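Side-chain contacts in endoglucanase (Thermotoga maritima, PDB 1VHO), which probably acts as a metal-dependent aminopeptidase of the M42 family, with two divalent metal cations per subunit, despite being named an endoglucanase: residues D40-K43 with S49-G52; Y197-V202 with G210-A215; V228-E233 with I240-G245; I301-K306 with E313-R318; A118-L121 with E125-K128. All coordinates share one frame; numbering follows the deposited sequence.

Interaction 1 of 5, residues D40-K43 with S49-G52; sequences DEAK and SLIG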
loop_
_atom_site.group_PDB
_atom_site.type_symbol
_atom_site.label_atom_id
_atom_site.label_comp_id
_atom_site.label_asym_id
_atom_site.label_seq_id
_atom_site.Cartn_x
_atom_site.Cartn_y
_atom_site.Cartn_z
ATOM N N ASP A 40 -22.261 -1.976 -1.642
ATOM C CA ASP A 40 -23.569 -2.016 -0.956
ATOM C C ASP A 40 -23.354 -1.408 0.427
ATOM O O ASP A 40 -24.255 -0.764 0.964
ATOM C CB ASP A 40 -24.069 -3.463 -0.842
ATOM C CG ASP A 40 -24.527 -3.861 -2.239
ATOM O OD1 ASP A 40 -23.874 -4.648 -2.913
ATOM O OD2 ASP A 40 -25.556 -3.293 -2.664
ATOM N N GLU A 41 -22.188 -1.669 1.019
ATOM C CA GLU A 41 -21.860 -1.097 2.313
ATOM C C GLU A 41 -20.355 -1.085 2.559
ATOM O O GLU A 41 -19.594 -1.763 1.858
ATOM C CB GLU A 41 -22.526 -1.802 3.488
ATOM C CG GLU A 41 -22.429 -3.297 3.518
ATOM C CD GLU A 41 -23.224 -3.943 4.650
ATOM O OE1 GLU A 41 -24.405 -4.286 4.440
ATOM O OE2 GLU A 41 -22.655 -4.124 5.738
ATOM N N ALA A 42 -19.973 -0.287 3.555
ATOM C CA ALA A 42 -18.554 -0.194 3.916
ATOM C C ALA A 42 -18.450 -0.041 5.427
ATOM O O ALA A 42 -19.199 0.785 5.981
ATOM C CB ALA A 42 -17.864 0.920 3.184
ATOM N N LYS A 43 -17.728 -0.932 6.069
ATOM C CA LYS A 43 -17.572 -0.877 7.506
ATOM C C LYS A 43 -16.122 -0.696 7.920
ATOM O O LYS A 43 -15.207 -1.161 7.250
ATOM C CB LYS A 43 -18.100 -2.175 8.163
ATOM C CG LYS A 43 -19.627 -2.142 8.277
ATOM C CD LYS A 43 -20.215 -3.520 8.415
ATOM C CE LYS A 43 -20.312 -4.012 9.848
ATOM N NZ LYS A 43 -21.203 -5.226 9.882
ATOM N N SER A 49 -9.505 -0.232 9.928
ATOM C CA SER A 49 -9.453 -0.844 8.584
ATOM C C SER A 49 -10.798 -0.637 7.920
ATOM O O SER A 49 -11.814 -0.393 8.627
ATOM C CB SER A 49 -9.102 -2.313 8.617
ATOM O OG SER A 49 -7.780 -2.588 9.061
ATOM N N LEU A 50 -10.866 -0.652 6.599
ATOM C CA LEU A 50 -12.096 -0.451 5.888
ATOM C C LEU A 50 -12.424 -1.675 5.018
ATOM O O LEU A 50 -11.523 -2.185 4.336
ATOM C CB LEU A 50 -11.998 0.813 5.011
ATOM C CG LEU A 50 -13.189 1.119 4.111
ATOM C CD1 LEU A 50 -14.339 1.744 4.904
ATOM C CD2 LEU A 50 -12.794 2.075 2.981
ATOM N N ILE A 51 -13.634 -2.189 5.116
ATOM C CA ILE A 51 -14.055 -3.344 4.296
ATOM C C ILE A 51 -15.220 -2.938 3.419
ATOM O O ILE A 51 -16.269 -2.492 3.939
ATOM C CB ILE A 51 -14.417 -4.598 5.119
ATOM C CG1 ILE A 51 -13.192 -5.168 5.815
ATOM C CG2 ILE A 51 -15.007 -5.685 4.162
ATOM C CD1 ILE A 51 -12.732 -4.459 7.084
ATOM N N GLY A 52 -15.046 -2.952 2.097
ATOM C CA GLY A 52 -16.150 -2.573 1.184
ATOM C C GLY A 52 -16.918 -3.876 0.885
ATOM O O GLY A 52 -16.215 -4.882 0.590
#
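Leu50 lays its CD1 methyl against the CB of Ala42, 4.0 Å away, bridging two neighbouring strands of an antiparallel beta hairpin, 41-44 and 50-54. The leucine reaches its partner because CG stands anti to the backbone N (chi1 176°), and the side chain also packs on helix 25-35. Ala42 and Gly52 form a non-hydrogen-bonded pair; next to it Lys43 and Ile51 form a hydrogen-bonded one, with Ile51 N donating to Lys43 O at 2.8 Å and Lys43 N returning a bond to Ile51 O at 3.0 Å. At the start of strand 41-44 a classic beta bulge sets Asp40 and Glu41 together opposite Tyr53, and Glu41 OE2 is hydrogen-bonded to Tyr216 OH. At the other end Ser49 OG is hydrogen-bonded to OE2 of Glu205, a predicted metal ligand, so the hairpin reaches the probable active site. The side chain of Ile51 falls on the other sheet face from Ala42, where its CB and CD1 each lie 4.1 Å from Lys43 O.

Interaction 2 of 5, residues Y197-V202 with G210-A215; sequences YVVFSV and GALTGA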
loop_
_atom_site.group_PDB
_atom_site.type_symbol
_atom_site.label_atom_id
_atom_site.label_comp_id
_atom_site.label_asym_id
_atom_site.label_seq_id
_atom_site.Cartn_x
_atom_site.Cartn_y
_atom_site.Cartn_z
ATOM N N TYR A 197 -15.675 -8.963 -0.958
ATOM C CA TYR A 197 -15.282 -8.200 0.206
ATOM C C TYR A 197 -13.885 -7.620 -0.093
ATOM O O TYR A 197 -12.979 -8.387 -0.399
ATOM C CB TYR A 197 -15.205 -9.028 1.470
ATOM C CG TYR A 197 -16.556 -9.594 1.889
ATOM C CD1 TYR A 197 -17.065 -10.713 1.221
ATOM C CD2 TYR A 197 -17.314 -8.982 2.878
ATOM C CE1 TYR A 197 -18.291 -11.230 1.559
ATOM C CE2 TYR A 197 -18.556 -9.513 3.220
ATOM C CZ TYR A 197 -19.019 -10.637 2.588
ATOM O OH TYR A 197 -20.237 -11.201 2.914
ATOM N N VAL A 198 -13.798 -6.297 -0.059
ATOM C CA VAL A 198 -12.516 -5.630 -0.391
ATOM C C VAL A 198 -11.979 -5.031 0.876
ATOM O O VAL A 198 -12.599 -4.120 1.459
ATOM C CB VAL A 198 -12.764 -4.644 -1.528
ATOM C CG1 VAL A 198 -11.477 -3.991 -1.926
ATOM C CG2 VAL A 198 -13.362 -5.369 -2.751
ATOM N N VAL A 199 -10.779 -5.461 1.287
ATOM C CA VAL A 199 -10.252 -5.058 2.581
ATOM C C VAL A 199 -8.984 -4.201 2.516
ATOM O O VAL A 199 -7.987 -4.587 1.914
ATOM C CB VAL A 199 -9.930 -6.351 3.362
ATOM C CG1 VAL A 199 -9.401 -6.045 4.769
ATOM C CG2 VAL A 199 -11.133 -7.299 3.402
ATOM N N PHE A 200 -9.088 -3.026 3.101
ATOM C CA PHE A 200 -8.006 -2.049 3.202
ATOM C C PHE A 200 -7.548 -2.054 4.665
ATOM O O PHE A 200 -8.131 -1.405 5.552
ATOM C CB PHE A 200 -8.510 -0.661 2.759
ATOM C CG PHE A 200 -9.108 -0.626 1.371
ATOM C CD1 PHE A 200 -10.467 -0.871 1.186
ATOM C CD2 PHE A 200 -8.326 -0.371 0.260
ATOM C CE1 PHE A 200 -11.026 -0.830 -0.093
ATOM C CE2 PHE A 200 -8.853 -0.367 -1.026
ATOM C CZ PHE A 200 -10.233 -0.588 -1.195
ATOM N N SER A 201 -6.498 -2.788 4.956
ATOM C CA SER A 201 -5.969 -3.008 6.274
ATOM C C SER A 201 -4.962 -2.001 6.794
ATOM O O SER A 201 -3.962 -1.718 6.135
ATOM C CB SER A 201 -5.241 -4.391 6.278
ATOM O OG SER A 201 -5.010 -4.817 7.608
ATOM N N VAL A 202 -5.205 -1.588 8.054
ATOM C CA VAL A 202 -4.244 -0.662 8.676
ATOM C C VAL A 202 -3.190 -1.456 9.419
ATOM O O VAL A 202 -3.291 -2.674 9.625
ATOM C CB VAL A 202 -4.943 0.338 9.608
ATOM C CG1 VAL A 202 -5.927 1.181 8.820
ATOM C CG2 VAL A 202 -5.664 -0.436 10.735
ATOM N N GLY A 210 -7.925 -11.235 10.326
ATOM C CA GLY A 210 -8.349 -10.423 11.463
ATOM C C GLY A 210 -8.901 -9.084 11.016
ATOM O O GLY A 210 -9.871 -8.557 11.571
ATOM N N ALA A 211 -8.310 -8.483 9.953
ATOM C CA ALA A 211 -8.889 -7.194 9.531
ATOM C C ALA A 211 -10.306 -7.424 9.035
ATOM O O ALA A 211 -11.248 -6.704 9.344
ATOM C CB ALA A 211 -8.034 -6.567 8.427
ATOM N N LEU A 212 -10.458 -8.388 8.132
ATOM C CA LEU A 212 -11.778 -8.667 7.575
ATOM C C LEU A 212 -12.819 -8.987 8.646
ATOM O O LEU A 212 -13.907 -8.413 8.604
ATOM C CB LEU A 212 -11.663 -9.844 6.599
ATOM C CG LEU A 212 -12.972 -10.475 6.131
ATOM C CD1 LEU A 212 -13.818 -9.475 5.366
ATOM C CD2 LEU A 212 -12.656 -11.694 5.247
ATOM N N THR A 213 -12.468 -9.818 9.629
ATOM C CA THR A 213 -13.442 -10.206 10.655
ATOM C C THR A 213 -13.709 -9.135 11.685
ATOM O O THR A 213 -14.686 -9.220 12.437
ATOM C CB THR A 213 -13.138 -11.542 11.333
ATOM O OG1 THR A 213 -11.812 -11.563 11.854
ATOM C CG2 THR A 213 -13.262 -12.690 10.322
ATOM N N GLY A 214 -12.965 -8.020 11.624
ATOM C CA GLY A 214 -13.225 -6.901 12.533
ATOM C C GLY A 214 -14.465 -6.166 12.045
ATOM O O GLY A 214 -14.991 -5.280 12.730
ATOM N N ALA A 215 -14.912 -6.484 10.831
ATOM C CA ALA A 215 -16.068 -5.922 10.198
ATOM C C ALA A 215 -17.144 -6.946 9.850
ATOM O O ALA A 215 -18.328 -6.667 9.969
ATOM C CB ALA A 215 -15.663 -5.225 8.877
#
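Residues 210-213 of helix 208-213 approach strand 195-201 most closely where the CA atoms of Ser201 and Ala211 stand 6.1 Å apart, with those of Val199 and Leu212 at 6.3 Å, and no hydrogen bond links the two segments. Val199 divides its two methyls between two partners. With CG1 anti to the backbone N (chi1 -178°), that branch meets Ala211 CB at 3.9 Å, while CG2 lies 4.0 Å from Leu212 CD1. The valine and leucine side chains cross at about a right angle. This is helix-on-sheet packing in the alpha/beta core of an M42 peptidase: Val198 and Phe200 turn to the other side of the sheet, against helix 171-187. Leu212 CD1 extends the apolar row to Tyr197 CB, 4.2 Å off, and approaches the tyrosine ring obliquely. That ring stacks on Tyr53, and its hydroxyl is hydrogen-bonded to Lys61. Toward the predicted metal site, Ala211 CB abuts Ser201 OG at 3.6 Å, beside Glu205 and a bound cacodylate ion.

Interaction 3 of 5, residues V228-E233 with I240-G245; sequences VTFASE and IELGKG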
loop_
_atom_site.group_PDB
_atom_site.type_symbol
_atom_site.label_atom_id
_atom_site.label_comp_id
_atom_site.label_asym_id
_atom_site.label_seq_id
_atom_site.Cartn_x
_atom_site.Cartn_y
_atom_site.Cartn_z
ATOM N N VAL A 228 3.391 -5.906 -3.966
ATOM C CA VAL A 228 4.147 -5.291 -5.056
ATOM C C VAL A 228 5.468 -6.079 -5.171
ATOM O O VAL A 228 5.855 -6.729 -4.186
ATOM C CB VAL A 228 4.481 -3.801 -4.861
ATOM C CG1 VAL A 228 3.183 -2.954 -4.976
ATOM C CG2 VAL A 228 5.101 -3.611 -3.483
ATOM N N THR A 229 6.079 -6.007 -6.343
ATOM C CA THR A 229 7.367 -6.719 -6.490
ATOM C C THR A 229 8.184 -6.092 -7.595
ATOM O O THR A 229 7.723 -5.319 -8.422
ATOM C CB THR A 229 7.054 -8.187 -6.912
ATOM O OG1 THR A 229 8.223 -9.003 -6.779
ATOM C CG2 THR A 229 6.621 -8.245 -8.384
ATOM N N PHE A 230 9.436 -6.522 -7.745
ATOM C CA PHE A 230 10.198 -6.092 -8.940
ATOM C C PHE A 230 11.387 -7.043 -9.079
ATOM O O PHE A 230 11.430 -7.843 -10.004
ATOM C CB PHE A 230 10.634 -4.642 -8.961
ATOM C CG PHE A 230 11.014 -4.165 -10.353
ATOM C CD1 PHE A 230 10.060 -4.125 -11.360
ATOM C CD2 PHE A 230 12.314 -3.800 -10.636
ATOM C CE1 PHE A 230 10.417 -3.725 -12.644
ATOM C CE2 PHE A 230 12.683 -3.419 -11.928
ATOM C CZ PHE A 230 11.732 -3.386 -12.929
ATOM N N ALA A 231 12.270 -6.967 -8.089
ATOM C CA ALA A 231 13.479 -7.812 -8.124
ATOM C C ALA A 231 13.192 -9.237 -7.708
ATOM O O ALA A 231 12.214 -9.576 -7.060
ATOM C CB ALA A 231 14.530 -7.206 -7.209
ATOM N N SER A 232 13.987 -10.164 -8.276
ATOM C CA SER A 232 13.785 -11.565 -7.889
ATOM C C SER A 232 14.843 -11.867 -6.850
ATOM O O SER A 232 15.795 -11.074 -6.744
ATOM C CB SER A 232 13.816 -12.468 -9.111
ATOM O OG SER A 232 12.505 -12.524 -9.685
ATOM N N GLU A 233 14.617 -12.822 -5.950
ATOM C CA GLU A 233 15.728 -13.040 -4.980
ATOM C C GLU A 233 16.520 -14.226 -5.532
ATOM O O GLU A 233 15.923 -15.021 -6.247
ATOM C CB GLU A 233 15.206 -13.366 -3.588
ATOM N N ILE A 240 11.069 -9.201 -14.188
ATOM C CA ILE A 240 9.835 -8.397 -14.125
ATOM C C ILE A 240 10.024 -7.029 -14.718
ATOM O O ILE A 240 11.023 -6.338 -14.460
ATOM C CB ILE A 240 9.347 -8.293 -12.657
ATOM C CG1 ILE A 240 9.053 -9.691 -12.088
ATOM C CG2 ILE A 240 8.116 -7.391 -12.574
ATOM C CD1 ILE A 240 7.995 -10.471 -12.815
ATOM N N GLU A 241 9.036 -6.554 -15.490
ATOM C CA GLU A 241 9.076 -5.242 -16.093
ATOM C C GLU A 241 7.751 -4.481 -15.847
ATOM O O GLU A 241 6.691 -5.118 -15.843
ATOM C CB GLU A 241 9.219 -5.307 -17.626
ATOM C CG GLU A 241 10.454 -6.033 -18.147
ATOM C CD GLU A 241 10.524 -5.970 -19.662
ATOM O OE1 GLU A 241 10.387 -4.878 -20.256
ATOM O OE2 GLU A 241 10.670 -7.030 -20.307
ATOM N N LEU A 242 7.871 -3.170 -15.671
ATOM C CA LEU A 242 6.640 -2.371 -15.524
ATOM C C LEU A 242 5.894 -2.456 -16.869
ATOM O O LEU A 242 6.561 -2.366 -17.912
ATOM C CB LEU A 242 7.001 -0.887 -15.355
ATOM C CG LEU A 242 7.825 -0.529 -14.104
ATOM C CD1 LEU A 242 7.721 0.972 -13.779
ATOM C CD2 LEU A 242 7.335 -1.316 -12.909
ATOM N N GLY A 243 4.573 -2.536 -16.861
ATOM C CA GLY A 243 3.842 -2.582 -18.108
ATOM C C GLY A 243 3.630 -3.963 -18.696
ATOM O O GLY A 243 2.824 -4.044 -19.664
ATOM N N LYS A 244 4.256 -5.021 -18.176
ATOM C CA LYS A 244 4.019 -6.353 -18.735
ATOM C C LYS A 244 2.957 -7.108 -17.949
ATOM O O LYS A 244 2.787 -8.332 -18.134
ATOM C CB LYS A 244 5.276 -7.220 -18.839
ATOM C CG LYS A 244 6.342 -6.706 -19.765
ATOM C CD LYS A 244 6.045 -6.804 -21.225
ATOM C CE LYS A 244 7.334 -6.643 -22.052
ATOM N NZ LYS A 244 8.455 -7.428 -21.441
ATOM N N GLY A 245 2.241 -6.420 -17.034
ATOM C CA GLY A 245 1.154 -7.054 -16.294
ATOM C C GLY A 245 1.404 -7.413 -14.850
ATOM O O GLY A 245 2.541 -7.426 -14.322
HETATM O O HOH W 1 12.266 -9.978 -11.508
HETATM O O HOH W 2 12.861 -6.928 -12.602
#
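Ile240 meets Phe230 at the start of the second segment, its CG2 methyl 4.0 Å from ring atom CD1, the two side chains sliding past each other in opposite directions. The backbone of Ile240 is tied to the same residue through solvent. One water accepts from Ile240 N and donates to both Phe230 O and Ser232 OG; a second donates to Ile240 O at 2.7 Å and to Phe230 O. The oxygen of this second water rests over the centre of the Phe230 ring, 3.5 Å above the ring plane. Phe230 CE1 also comes within 3.2 Å of Ile240 O, having been carried there by a CG anti to the backbone N (chi1 -162°). At Glu241 a type II beta turn begins. Leu242, inside that turn, crosses the phenylalanine at about a right angle and touches CE1 through CD2 at 3.9 Å. Gly243 N, in the turn that closes at Lys244, and Gly245 N, just after it, are both hydrogen-bonded to Asp319 of helix 317-333. The segment thus lies between that helix, strand 297-304, whose Pro304 packs on Ile240 and Leu242, and strands 247-249 and 274-276, both touched by Ile240.

Interaction 4 of 5, residues I301-K306 with E313-R318; sequences ISIPLK and EMVDPR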
loop_
_atom_site.group_PDB
_atom_site.type_symbol
_atom_site.label_atom_id
_atom_site.label_comp_id
_atom_site.label_asym_id
_atom_site.label_seq_id
_atom_site.Cartn_x
_atom_site.Cartn_y
_atom_site.Cartn_z
ATOM N N ILE A 301 -1.021 -11.831 -5.742
ATOM C CA ILE A 301 -0.834 -11.178 -7.037
ATOM C C ILE A 301 -0.208 -9.802 -6.759
ATOM O O ILE A 301 -0.753 -9.064 -5.932
ATOM C CB ILE A 301 -2.094 -11.058 -7.885
ATOM C CG1 ILE A 301 -2.782 -12.431 -8.061
ATOM C CG2 ILE A 301 -1.761 -10.520 -9.283
ATOM C CD1 ILE A 301 -4.115 -12.416 -8.714
ATOM N N SER A 302 0.815 -9.463 -7.499
ATOM C CA SER A 302 1.575 -8.260 -7.287
ATOM C C SER A 302 1.661 -7.311 -8.461
ATOM O O SER A 302 1.657 -7.720 -9.622
ATOM C CB SER A 302 3.057 -8.633 -6.930
ATOM O OG SER A 302 3.060 -9.345 -5.678
ATOM N N ILE A 303 1.792 -6.020 -8.096
ATOM C CA ILE A 303 1.993 -4.967 -9.102
ATOM C C ILE A 303 3.501 -4.686 -9.210
ATOM O O ILE A 303 4.167 -4.501 -8.170
ATOM C CB ILE A 303 1.256 -3.700 -8.621
ATOM C CG1 ILE A 303 -0.268 -3.865 -8.761
ATOM C CG2 ILE A 303 1.726 -2.474 -9.428
ATOM C CD1 ILE A 303 -0.797 -4.107 -10.164
ATOM N N PRO A 304 4.084 -4.685 -10.399
ATOM C CA PRO A 304 5.502 -4.396 -10.588
ATOM C C PRO A 304 5.775 -2.959 -10.107
ATOM O O PRO A 304 4.989 -2.055 -10.414
ATOM C CB PRO A 304 5.729 -4.414 -12.106
ATOM C CG PRO A 304 4.609 -5.345 -12.580
ATOM C CD PRO A 304 3.426 -4.934 -11.706
ATOM N N LEU A 305 6.809 -2.824 -9.310
ATOM C CA LEU A 305 7.122 -1.447 -8.817
ATOM C C LEU A 305 8.614 -1.273 -8.894
ATOM O O LEU A 305 9.381 -2.167 -8.533
ATOM C CB LEU A 305 6.555 -1.360 -7.395
ATOM C CG LEU A 305 6.770 -0.073 -6.606
ATOM C CD1 LEU A 305 5.690 0.002 -5.526
ATOM C CD2 LEU A 305 8.154 -0.029 -5.951
ATOM N N LYS A 306 9.081 -0.111 -9.330
ATOM C CA LYS A 306 10.535 0.113 -9.389
ATOM C C LYS A 306 10.939 1.095 -8.317
ATOM O O LYS A 306 10.152 1.972 -7.930
ATOM C CB LYS A 306 10.813 0.626 -10.814
ATOM C CG LYS A 306 12.254 0.506 -11.283
ATOM C CD LYS A 306 12.348 0.944 -12.751
ATOM C CE LYS A 306 13.516 0.295 -13.459
ATOM N NZ LYS A 306 14.818 0.946 -13.133
ATOM N N GLU A 313 9.043 5.762 -5.750
ATOM C CA GLU A 313 8.656 4.453 -6.293
ATOM C C GLU A 313 7.959 4.721 -7.629
ATOM O O GLU A 313 7.272 5.722 -7.718
ATOM C CB GLU A 313 7.666 3.733 -5.359
ATOM C CG GLU A 313 8.455 3.374 -4.050
ATOM C CD GLU A 313 7.554 2.710 -3.025
ATOM O OE1 GLU A 313 6.351 2.981 -3.013
ATOM O OE2 GLU A 313 8.087 1.929 -2.188
HETATM N N MSE A 314 7.999 3.769 -8.541
HETATM C CA MSE A 314 7.369 3.990 -9.845
HETATM C C MSE A 314 6.514 2.803 -10.249
HETATM O O MSE A 314 6.941 1.652 -10.072
HETATM C CB MSE A 314 8.519 4.136 -10.893
HETATM C CG MSE A 314 7.929 4.300 -12.316
HETATM SE SE MSE A 314 9.381 4.329 -13.597
HETATM C CE MSE A 314 10.089 6.071 -13.261
ATOM N N VAL A 315 5.281 3.055 -10.653
ATOM C CA VAL A 315 4.400 1.965 -11.097
ATOM C C VAL A 315 3.807 2.381 -12.467
ATOM O O VAL A 315 3.781 3.580 -12.819
ATOM C CB VAL A 315 3.223 1.690 -10.159
ATOM C CG1 VAL A 315 3.738 1.188 -8.791
ATOM C CG2 VAL A 315 2.366 2.944 -9.974
ATOM N N ASP A 316 3.332 1.367 -13.191
ATOM C CA ASP A 316 2.657 1.624 -14.465
ATOM C C ASP A 316 1.169 1.523 -14.225
ATOM O O ASP A 316 0.655 0.442 -13.888
ATOM C CB ASP A 316 3.096 0.499 -15.464
ATOM C CG ASP A 316 2.654 0.838 -16.876
ATOM O OD1 ASP A 316 1.496 1.290 -17.027
ATOM O OD2 ASP A 316 3.472 0.728 -17.818
ATOM N N PRO A 317 0.365 2.573 -14.400
ATOM C CA PRO A 317 -1.061 2.536 -14.191
ATOM C C PRO A 317 -1.774 1.483 -15.005
ATOM O O PRO A 317 -2.839 1.011 -14.572
ATOM C CB PRO A 317 -1.563 3.947 -14.491
ATOM C CG PRO A 317 -0.353 4.796 -14.570
ATOM C CD PRO A 317 0.852 3.920 -14.835
ATOM N N ARG A 318 -1.192 1.059 -16.158
ATOM C CA ARG A 318 -1.860 -0.007 -16.912
ATOM C C ARG A 318 -1.801 -1.333 -16.176
ATOM O O ARG A 318 -2.729 -2.155 -16.344
ATOM C CB ARG A 318 -1.243 -0.179 -18.306
ATOM C CG ARG A 318 -1.323 1.057 -19.196
ATOM C CD ARG A 318 -0.462 0.803 -20.442
ATOM N NE ARG A 318 0.957 0.738 -20.031
ATOM C CZ ARG A 318 1.942 0.410 -20.840
ATOM N NH1 ARG A 318 1.667 0.107 -22.123
ATOM N NH2 ARG A 318 3.177 0.369 -20.426
HETATM O O HOH W 3 3.442 -1.324 -12.475
#
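Leu305 fits against Glu313 and Val315 at once: CD2 rests on Glu313 CB at 3.8 Å, and CG lies 3.9 Å from Val315 CG1. Its chi1 of 178°, with CG anti to the backbone N, turns the branched end toward both Glu313 and Val315. Beside this contact lies a single antiparallel hydrogen-bonded bridge, Lys306 with Met314. Lys306 N donates at 2.9 Å, in the carbonyl plane, to O of Met314, which is a selenomethionine, and Met314 N donates back to Lys306 O. Further along, a water accepts from Asp316 N and donates to Pro304 O, linking the two segments just ahead of helix 317-333. Asp316 is the N-cap of that helix. Its OD1 takes Arg318 N at 2.8 Å and Arg318 NE from the same face of the carboxylate, while OD2 receives Arg318 NH2 at 2.6 Å, a side-on grip by two guanidinium nitrogens. Outermost, Glu313 OE1 accepts from Asp172 N and OE2 from His309 N. Both are predicted zinc ligands, so Glu313 is probably a second-shell residue, gripping the backbone N-H of each. With Leu305 CD2 against its CB and CG, the two N-H donors probably hold the carboxylate in place and would favour its charged form.

Interaction 5 of 5, residues A118-L121 with E125-K128; sequences APHL and ESRK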
loop_
_atom_site.group_PDB
_atom_site.type_symbol
_atom_site.label_atom_id
_atom_site.label_comp_id
_atom_site.label_asym_id
_atom_site.label_seq_id
_atom_site.Cartn_x
_atom_site.Cartn_y
_atom_site.Cartn_z
ATOM N N ALA A 118 21.802 23.619 9.300
ATOM C CA ALA A 118 21.666 25.024 8.894
ATOM C C ALA A 118 23.097 25.553 8.654
ATOM O O ALA A 118 24.047 25.024 9.261
ATOM C CB ALA A 118 21.115 25.835 10.075
ATOM N N PRO A 119 23.294 26.463 7.730
ATOM C CA PRO A 119 24.625 27.002 7.465
ATOM C C PRO A 119 25.338 27.373 8.762
ATOM O O PRO A 119 24.808 28.122 9.565
ATOM C CB PRO A 119 24.356 28.217 6.611
ATOM C CG PRO A 119 23.045 27.873 5.884
ATOM C CD PRO A 119 22.233 27.153 6.934
ATOM N N HIS A 120 26.528 26.808 8.973
ATOM C CA HIS A 120 27.303 27.117 10.172
ATOM C C HIS A 120 28.764 26.686 9.942
ATOM O O HIS A 120 28.998 25.605 9.370
ATOM C CB HIS A 120 26.719 26.268 11.359
ATOM C CG HIS A 120 27.428 26.659 12.629
ATOM N ND1 HIS A 120 27.158 27.802 13.346
ATOM C CD2 HIS A 120 28.520 26.071 13.234
ATOM C CE1 HIS A 120 28.002 27.892 14.372
ATOM N NE2 HIS A 120 28.808 26.863 14.330
ATOM N N LEU A 121 29.720 27.542 10.256
ATOM C CA LEU A 121 31.139 27.197 10.123
ATOM C C LEU A 121 31.509 26.404 11.403
ATOM O O LEU A 121 31.546 26.968 12.504
ATOM C CB LEU A 121 32.055 28.385 9.977
ATOM C CG LEU A 121 33.571 28.087 9.897
ATOM C CD1 LEU A 121 33.935 27.210 8.716
ATOM C CD2 LEU A 121 34.346 29.425 9.806
ATOM N N GLU A 125 34.395 22.628 18.992
ATOM C CA GLU A 125 33.323 22.509 19.969
ATOM C C GLU A 125 31.951 22.330 19.365
ATOM O O GLU A 125 31.178 21.467 19.814
ATOM C CB GLU A 125 33.328 23.702 20.929
ATOM C CG GLU A 125 34.597 23.688 21.813
ATOM C CD GLU A 125 34.546 22.492 22.755
ATOM O OE1 GLU A 125 33.536 22.397 23.509
ATOM O OE2 GLU A 125 35.479 21.669 22.671
ATOM N N SER A 126 31.609 23.153 18.347
ATOM C CA SER A 126 30.291 22.986 17.721
ATOM C C SER A 126 30.178 21.612 17.089
ATOM O O SER A 126 29.105 21.017 17.070
ATOM C CB SER A 126 30.073 24.057 16.636
ATOM O OG SER A 126 30.863 23.795 15.482
ATOM N N ARG A 127 31.255 21.081 16.544
ATOM C CA ARG A 127 31.279 19.774 15.890
ATOM C C ARG A 127 30.856 18.655 16.825
ATOM O O ARG A 127 30.152 17.732 16.410
ATOM C CB ARG A 127 32.667 19.551 15.284
ATOM C CG ARG A 127 32.782 18.509 14.206
ATOM C CD ARG A 127 33.663 18.939 13.042
ATOM N NE ARG A 127 34.832 19.707 13.442
ATOM C CZ ARG A 127 35.449 20.627 12.712
ATOM N NH1 ARG A 127 35.041 20.942 11.488
ATOM N NH2 ARG A 127 36.499 21.280 13.202
ATOM N N LYS A 128 31.130 18.758 18.123
ATOM C CA LYS A 128 30.763 17.762 19.110
ATOM C C LYS A 128 29.265 17.641 19.350
ATOM O O LYS A 128 28.826 16.591 19.832
ATOM C CB LYS A 128 31.421 18.072 20.474
ATOM C CG LYS A 128 32.936 17.977 20.435
ATOM C CD LYS A 128 33.538 18.619 21.693
ATOM C CE LYS A 128 35.033 18.319 21.750
ATOM N NZ LYS A 128 35.724 19.212 22.721
#
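With chi1 at -175°, His120 swings CG anti to its own N and extends the imidazole toward Ser126, whose OG occupies the crowded position between backbone N and carbonyl carbon (chi1 73°). The two meet in the connection between strands 108-113 and 137-139, the outermost strands of the six-stranded antiparallel sheet, where an irregular loop meets the short, weakly bonded helix 124-128, at the surface and remote from the predicted metal site. Contact is slight: NE2 of His120 lies 3.8 Å from Ser126 CB, which approaches the ring obliquely, and 3.9 Å from Ser126 OG, and no hydrogen bond crosses between the segments. The serine hydroxyl is engaged instead at the start of its own helix, hydrogen-bonded to Gln122 OE1 and to Asp123 N, and these bonds fix the rotation of the group that the histidine touches. Ala118 N is hydrogen-bonded to Asp139 OD2, linking the loop to strand 137-139. Both segments also touch crystal neighbours, which may influence the conformation. Within the helical turn, Lys128 N donates to Glu125 O at 3.2 Å.

How the interactions relate
Four of the five contacts reach one mixed sheet. Interactions 1 and 2 lie with centres 8 Å apart and share neighbouring strands 50-54 and 195-201, joined by backbone bonds such as Gly52 N to Val198 O. Interactions 3 and 4, centres 7 Å apart, likewise share neighbours 222-229 and 297-304, about 23 to 30 Å between centres from the first pair. Along the chain the order is 1, 5, 2, 3, 4, and interaction 5 stands 43 to 53 Å between centres from all the others. Interactions 1, 2 and 4 each contain a residue close to a predicted metal ligand, from different parts of the fold, illustrating how local packing far apart in sequence can converge on one probable catalytic centre.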